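Local coordinates for pngf-ii (Elizabethkingia meningoseptica, PDB 4R4X), which removes N-linked glycans from glycoproteins, probably cleaving the amide bond between asparagine and the innermost N-acetylglucosamine, as PNGase F does, at residues N384-M389 / F527-G532; L299-T304 / R422-G427. All coordinates share one frame; numbering follows the deposited sequence.

Contact 1: N384-M389 / F527-G532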
loop_
_atom_site.group_PDB
_atom_site.type_symbol
_atom_site.label_atom_id
_atom_site.label_comp_id
_atom_site.label_asym_id
_atom_site.label_seq_id
_atom_site.Cartn_x
_atom_site.Cartn_y
_atom_site.Cartn_z
ATOM N N ASN A 384 -1.078 12.889 -21.116
ATOM C CA ASN A 384 -0.254 11.711 -20.870
ATOM C C ASN A 384 0.416 11.319 -22.172
ATOM O O ASN A 384 -0.258 10.854 -23.100
ATOM C CB ASN A 384 -1.101 10.564 -20.352
ATOM C CG ASN A 384 -0.259 9.457 -19.740
ATOM O OD1 ASN A 384 0.913 9.263 -20.084
ATOM N ND2 ASN A 384 -0.851 8.739 -18.797
ATOM N N THR A 385 1.726 11.540 -22.251
ATOM C CA THR A 385 2.477 11.201 -23.439
ATOM C C THR A 385 3.019 9.788 -23.425
ATOM O O THR A 385 3.503 9.331 -24.439
ATOM C CB THR A 385 3.663 12.152 -23.692
ATOM O OG1 THR A 385 4.697 11.934 -22.717
ATOM C CG2 THR A 385 3.192 13.627 -23.659
ATOM N N THR A 386 2.943 9.106 -22.291
ATOM C CA THR A 386 3.504 7.767 -22.172
ATOM C C THR A 386 2.798 6.775 -23.109
ATOM O O THR A 386 1.585 6.548 -22.984
ATOM C CB THR A 386 3.414 7.257 -20.725
ATOM O OG1 THR A 386 4.042 8.190 -19.827
ATOM C CG2 THR A 386 4.090 5.878 -20.587
ATOM N N ASN A 387 3.546 6.148 -24.010
ATOM C CA ASN A 387 2.896 5.276 -24.989
ATOM C C ASN A 387 2.810 3.819 -24.517
ATOM O O ASN A 387 3.587 2.914 -24.911
ATOM C CB ASN A 387 3.470 5.449 -26.393
ATOM C CG ASN A 387 4.934 5.093 -26.486
ATOM O OD1 ASN A 387 5.710 5.321 -25.548
ATOM N ND2 ASN A 387 5.321 4.523 -27.622
ATOM N N VAL A 388 1.835 3.619 -23.639
ATOM C CA VAL A 388 1.489 2.310 -23.133
ATOM C C VAL A 388 1.111 1.419 -24.297
ATOM O O VAL A 388 1.330 0.205 -24.229
ATOM C CB VAL A 388 0.372 2.418 -22.082
ATOM C CG1 VAL A 388 -0.487 1.162 -21.985
ATOM C CG2 VAL A 388 0.987 2.769 -20.721
HETATM N N MSE A 389 0.577 2.024 -25.364
HETATM C CA MSE A 389 0.255 1.285 -26.590
HETATM C C MSE A 389 1.423 1.218 -27.574
HETATM O O MSE A 389 1.221 1.130 -28.790
HETATM C CB MSE A 389 -1.018 1.910 -27.203
HETATM C CG MSE A 389 -2.244 1.391 -26.471
HETATM SE SE MSE A 389 -3.846 2.280 -27.229
HETATM C CE MSE A 389 -3.956 1.190 -28.854
ATOM N N PHE A 527 13.069 10.922 -26.228
ATOM C CA PHE A 527 11.641 11.116 -26.012
ATOM C C PHE A 527 11.320 11.217 -24.540
ATOM O O PHE A 527 12.132 10.826 -23.686
ATOM C CB PHE A 527 10.808 10.007 -26.681
ATOM C CG PHE A 527 11.135 8.615 -26.203
ATOM C CD1 PHE A 527 10.423 8.031 -25.160
ATOM C CD2 PHE A 527 12.107 7.863 -26.848
ATOM C CE1 PHE A 527 10.704 6.735 -24.740
ATOM C CE2 PHE A 527 12.388 6.571 -26.435
ATOM C CZ PHE A 527 11.693 6.008 -25.374
ATOM N N TRP A 528 10.166 11.814 -24.233
ATOM C CA TRP A 528 9.817 12.133 -22.838
ATOM C C TRP A 528 8.425 11.613 -22.492
ATOM O O TRP A 528 7.440 12.023 -23.110
ATOM C CB TRP A 528 9.919 13.637 -22.589
ATOM C CG TRP A 528 11.342 14.069 -22.517
ATOM C CD1 TRP A 528 12.193 14.269 -23.566
ATOM C CD2 TRP A 528 12.112 14.249 -21.334
ATOM N NE1 TRP A 528 13.448 14.580 -23.099
ATOM C CE2 TRP A 528 13.418 14.590 -21.730
ATOM C CE3 TRP A 528 11.817 14.194 -19.968
ATOM C CZ2 TRP A 528 14.426 14.876 -20.807
ATOM C CZ3 TRP A 528 12.822 14.466 -19.061
ATOM C CH2 TRP A 528 14.103 14.784 -19.473
ATOM N N ASN A 529 8.367 10.701 -21.520
ATOM C CA ASN A 529 7.121 10.178 -20.981
ATOM C C ASN A 529 6.658 11.094 -19.857
ATOM O O ASN A 529 7.254 11.093 -18.761
ATOM C CB ASN A 529 7.316 8.773 -20.421
ATOM C CG ASN A 529 7.489 7.718 -21.486
ATOM O OD1 ASN A 529 6.805 7.703 -22.501
ATOM N ND2 ASN A 529 8.365 6.777 -21.209
ATOM N N VAL A 530 5.621 11.890 -20.124
ATOM C CA VAL A 530 5.128 12.858 -19.156
ATOM C C VAL A 530 3.612 12.735 -18.992
ATOM O O VAL A 530 2.847 12.614 -19.969
ATOM C CB VAL A 530 5.558 14.312 -19.491
ATOM C CG1 VAL A 530 7.054 14.391 -19.781
ATOM C CG2 VAL A 530 4.806 14.862 -20.681
ATOM N N SER A 531 3.180 12.698 -17.739
ATOM C CA SER A 531 1.754 12.792 -17.440
ATOM C C SER A 531 1.455 13.893 -16.434
ATOM O O SER A 531 2.265 14.231 -15.552
ATOM C CB SER A 531 1.186 11.445 -16.988
ATOM O OG SER A 531 1.525 11.189 -15.658
ATOM N N GLY A 532 0.262 14.455 -16.590
ATOM C CA GLY A 532 -0.208 15.550 -15.775
ATOM C C GLY A 532 -1.656 15.385 -15.418
ATOM O O GLY A 532 -2.505 15.208 -16.292
HETATM O O HOH W 1 7.694 5.105 -23.856
#
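Thr385 and Val530 meet where an outermost strand of an antiparallel sheet gives way to a loop: Asn384 still forms a non-hydrogen-bonded pair with Ser531, and an Asx turn, Thr386 N to Asn384 OD1 (3.0 Å), starts the departure. A threonine suits the next position because its hydroxyl can both give and take a hydrogen bond. With OG1 lying between the backbone N and the carbonyl carbon (chi1 71°), it accepts from Val530 N at 2.8 Å and donates to a lone pair of Trp528 O, also 2.8 Å away. The backbone adds Thr385 N to Val530 O, an almost straight bond. The methyl of the same threonine turns to the valine, CG2 against Val530 CG2 at 3.6 Å, the two branched side chains crossing obliquely. Thr386 and Asn529 instead lie at about a right angle, Thr386 OG1 resting on Asn529 CB at 3.4 Å. That hydroxyl is hydrogen-bonded to Glu298, as is Ser531 OG, so one carboxylate serves polar groups from both segments in a buried setting. Asn384 lays its amide against the small Ser531 CB, while its ND2 reaches the Phe296 carbonyl. Farther along, Asn387 ND2 is hydrogen-bonded to the Gln394 carbonyl, and a water lies between the side-chain oxygens of two asparagines, 2.6 Å from Asn387 OD1 and 3.1 Å from Asn529 OD1.

Contact 2: L299-T304 / R422-G427; sequences LMRFFT and RYITTG
Arg422 reaches for the backbone of Leu299 across the face of an antiparallel sheet, in which the axes of 300-303 and 422-427 run 19° from parallel and approach to 9.0 Å, with strand 493-504 between them. A classic beta bulge puts Leu299 and Met300 together opposite Val251. Length suits Arg422: its chain, extended from CG to NE, brings NH1 to Leu299 O in a weak bond of 3.2 Å, NH2 bonds to the Glu298 carbonyl and NE forms a salt bridge with Glu334. Two residues on, Ile424 gives a flat cation an apolar floor. Its CG2, anti to the backbone N, sits 3.5 Å above the plane of the Arg301 guanidinium, over its centre, and Ile424 O takes a weak bond from Arg301 NH2. Bends at chi2 and chi3 fold the Arg301 chain into this place, where a salt bridge to Glu298 would be expected to offset its buried charge. Thr426, again on the same face, offers a compact side chain to two partners. OG1, which is also hydrogen-bonded to His428, receives a weak bond from Arg301 NH1, short at 2.8 Å but bent to 116°. Phe303 meets the threonine tip to tip, its ring edge leading, with CZ 3.7 Å from Thr426 OG1.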
loop_
_atom_site.group_PDB
_atom_site.type_symbol
_atom_site.label_atom_id
_atom_site.label_comp_id
_atom_site.label_asym_id
_atom_site.label_seq_id
_atom_site.Cartn_x
_atom_site.Cartn_y
_atom_site.Cartn_z
ATOM N N LEU A 299 -1.289 5.468 -12.230
ATOM C CA LEU A 299 -1.234 5.330 -10.762
ATOM C C LEU A 299 0.214 5.320 -10.273
ATOM O O LEU A 299 0.523 5.934 -9.259
ATOM C CB LEU A 299 -1.917 4.049 -10.281
ATOM C CG LEU A 299 -3.396 3.859 -10.597
ATOM C CD1 LEU A 299 -3.920 2.652 -9.805
ATOM C CD2 LEU A 299 -4.192 5.126 -10.238
HETATM N N MSE A 300 1.083 4.633 -11.008
HETATM C CA MSE A 300 2.485 4.398 -10.606
HETATM C C MSE A 300 3.292 4.183 -11.856
HETATM O O MSE A 300 2.980 3.299 -12.641
HETATM C CB MSE A 300 2.603 3.140 -9.718
HETATM C CG MSE A 300 4.047 2.748 -9.370
HETATM SE SE MSE A 300 4.263 0.797 -9.086
HETATM C CE MSE A 300 2.608 0.426 -8.091
ATOM N N ARG A 301 4.336 4.995 -12.064
ATOM C CA ARG A 301 5.298 4.796 -13.129
ATOM C C ARG A 301 6.509 4.120 -12.500
ATOM O O ARG A 301 7.025 4.587 -11.467
ATOM C CB ARG A 301 5.690 6.137 -13.777
ATOM C CG ARG A 301 6.877 6.078 -14.744
ATOM C CD ARG A 301 6.539 6.189 -16.219
ATOM N NE ARG A 301 5.677 7.326 -16.549
ATOM C CZ ARG A 301 6.051 8.565 -16.887
ATOM N NH1 ARG A 301 7.325 8.932 -16.945
ATOM N NH2 ARG A 301 5.108 9.478 -17.135
ATOM N N PHE A 302 6.931 2.995 -13.087
ATOM C CA PHE A 302 8.026 2.213 -12.537
ATOM C C PHE A 302 8.894 1.679 -13.663
ATOM O O PHE A 302 8.485 1.640 -14.835
ATOM C CB PHE A 302 7.530 1.059 -11.629
ATOM C CG PHE A 302 6.782 -0.037 -12.358
ATOM C CD1 PHE A 302 5.423 0.099 -12.660
ATOM C CD2 PHE A 302 7.425 -1.222 -12.728
ATOM C CE1 PHE A 302 4.738 -0.902 -13.340
ATOM C CE2 PHE A 302 6.742 -2.228 -13.413
ATOM C CZ PHE A 302 5.398 -2.075 -13.717
ATOM N N PHE A 303 10.109 1.277 -13.305
ATOM C CA PHE A 303 11.005 0.689 -14.275
ATOM C C PHE A 303 11.473 -0.637 -13.749
ATOM O O PHE A 303 11.886 -0.720 -12.603
ATOM C CB PHE A 303 12.140 1.651 -14.559
ATOM C CG PHE A 303 11.666 2.876 -15.267
ATOM C CD1 PHE A 303 11.108 3.920 -14.555
ATOM C CD2 PHE A 303 11.632 2.905 -16.647
ATOM C CE1 PHE A 303 10.555 5.017 -15.203
ATOM C CE2 PHE A 303 11.117 4.017 -17.312
ATOM C CZ PHE A 303 10.553 5.065 -16.589
ATOM N N THR A 304 11.401 -1.676 -14.573
ATOM C CA THR A 304 11.906 -2.996 -14.144
ATOM C C THR A 304 13.420 -2.970 -14.040
ATOM O O THR A 304 14.105 -2.222 -14.755
ATOM C CB THR A 304 11.485 -4.183 -15.038
ATOM O OG1 THR A 304 12.216 -4.163 -16.275
ATOM C CG2 THR A 304 10.005 -4.191 -15.303
ATOM N N ARG A 422 -0.132 17.266 -10.746
ATOM C CA ARG A 422 0.572 16.023 -10.428
ATOM C C ARG A 422 1.281 15.623 -11.693
ATOM O O ARG A 422 0.635 15.296 -12.691
ATOM C CB ARG A 422 -0.414 14.939 -10.001
ATOM C CG ARG A 422 0.194 13.570 -9.677
ATOM C CD ARG A 422 -0.934 12.595 -9.387
ATOM N NE ARG A 422 -0.510 11.232 -9.061
ATOM C CZ ARG A 422 -0.391 10.227 -9.927
ATOM N NH1 ARG A 422 -0.047 9.032 -9.482
ATOM N NH2 ARG A 422 -0.605 10.396 -11.222
ATOM N N TYR A 423 2.605 15.666 -11.654
ATOM C CA TYR A 423 3.420 15.611 -12.859
ATOM C C TYR A 423 4.472 14.518 -12.725
ATOM O O TYR A 423 5.298 14.544 -11.799
ATOM C CB TYR A 423 4.097 16.955 -13.084
ATOM C CG TYR A 423 4.959 17.068 -14.325
ATOM C CD1 TYR A 423 4.389 17.071 -15.593
ATOM C CD2 TYR A 423 6.340 17.229 -14.231
ATOM C CE1 TYR A 423 5.172 17.204 -16.735
ATOM C CE2 TYR A 423 7.125 17.401 -15.363
ATOM C CZ TYR A 423 6.537 17.382 -16.613
ATOM O OH TYR A 423 7.296 17.495 -17.754
ATOM N N ILE A 424 4.384 13.540 -13.616
ATOM C CA ILE A 424 5.346 12.432 -13.692
ATOM C C ILE A 424 6.141 12.571 -14.969
ATOM O O ILE A 424 5.573 12.566 -16.051
ATOM C CB ILE A 424 4.650 11.061 -13.667
ATOM C CG1 ILE A 424 3.746 10.963 -12.447
ATOM C CG2 ILE A 424 5.681 9.926 -13.633
ATOM C CD1 ILE A 424 2.918 9.691 -12.380
ATOM N N THR A 425 7.454 12.688 -14.849
ATOM C CA THR A 425 8.305 12.848 -16.016
ATOM C C THR A 425 9.516 11.933 -15.986
ATOM O O THR A 425 10.188 11.828 -14.942
ATOM C CB THR A 425 8.780 14.311 -16.208
ATOM O OG1 THR A 425 9.628 14.377 -17.362
ATOM C CG2 THR A 425 9.544 14.845 -14.958
ATOM N N THR A 426 9.780 11.296 -17.131
ATOM C CA THR A 426 11.035 10.580 -17.366
ATOM C C THR A 426 11.548 10.817 -18.784
ATOM O O THR A 426 10.775 10.922 -19.735
ATOM C CB THR A 426 10.928 9.069 -17.083
ATOM O OG1 THR A 426 9.940 8.450 -17.915
ATOM C CG2 THR A 426 10.593 8.828 -15.635
ATOM N N GLY A 427 12.867 10.915 -18.885
ATOM C CA GLY A 427 13.556 11.187 -20.105
ATOM C C GLY A 427 14.194 9.912 -20.616
ATOM O O GLY A 427 14.673 9.075 -19.832
#

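In the fold
Both contacts reach the same nine-stranded antiparallel sheet, contact 1 at its edge strand 378-384 and the loop after it, and their centres are about 9 Å apart. Along the chain their segments alternate, 299-304, 384-389, 422-427, 527-532, so the two contacts cross in chain order. Strands 416-428 and 527-537 are neighbours: Ser531 N of contact 1 bonds to Ile424 O of contact 2 at 2.9 Å. A second link is made by the side chain of Arg301, whose NH1 bonds to Asn529 O at 2.8 Å. The carboxylate of Glu298 is common to both. Contact 2 joins segments from the two PNGase F family regions, consistent with these regions sharing one sheet and a buried polar network.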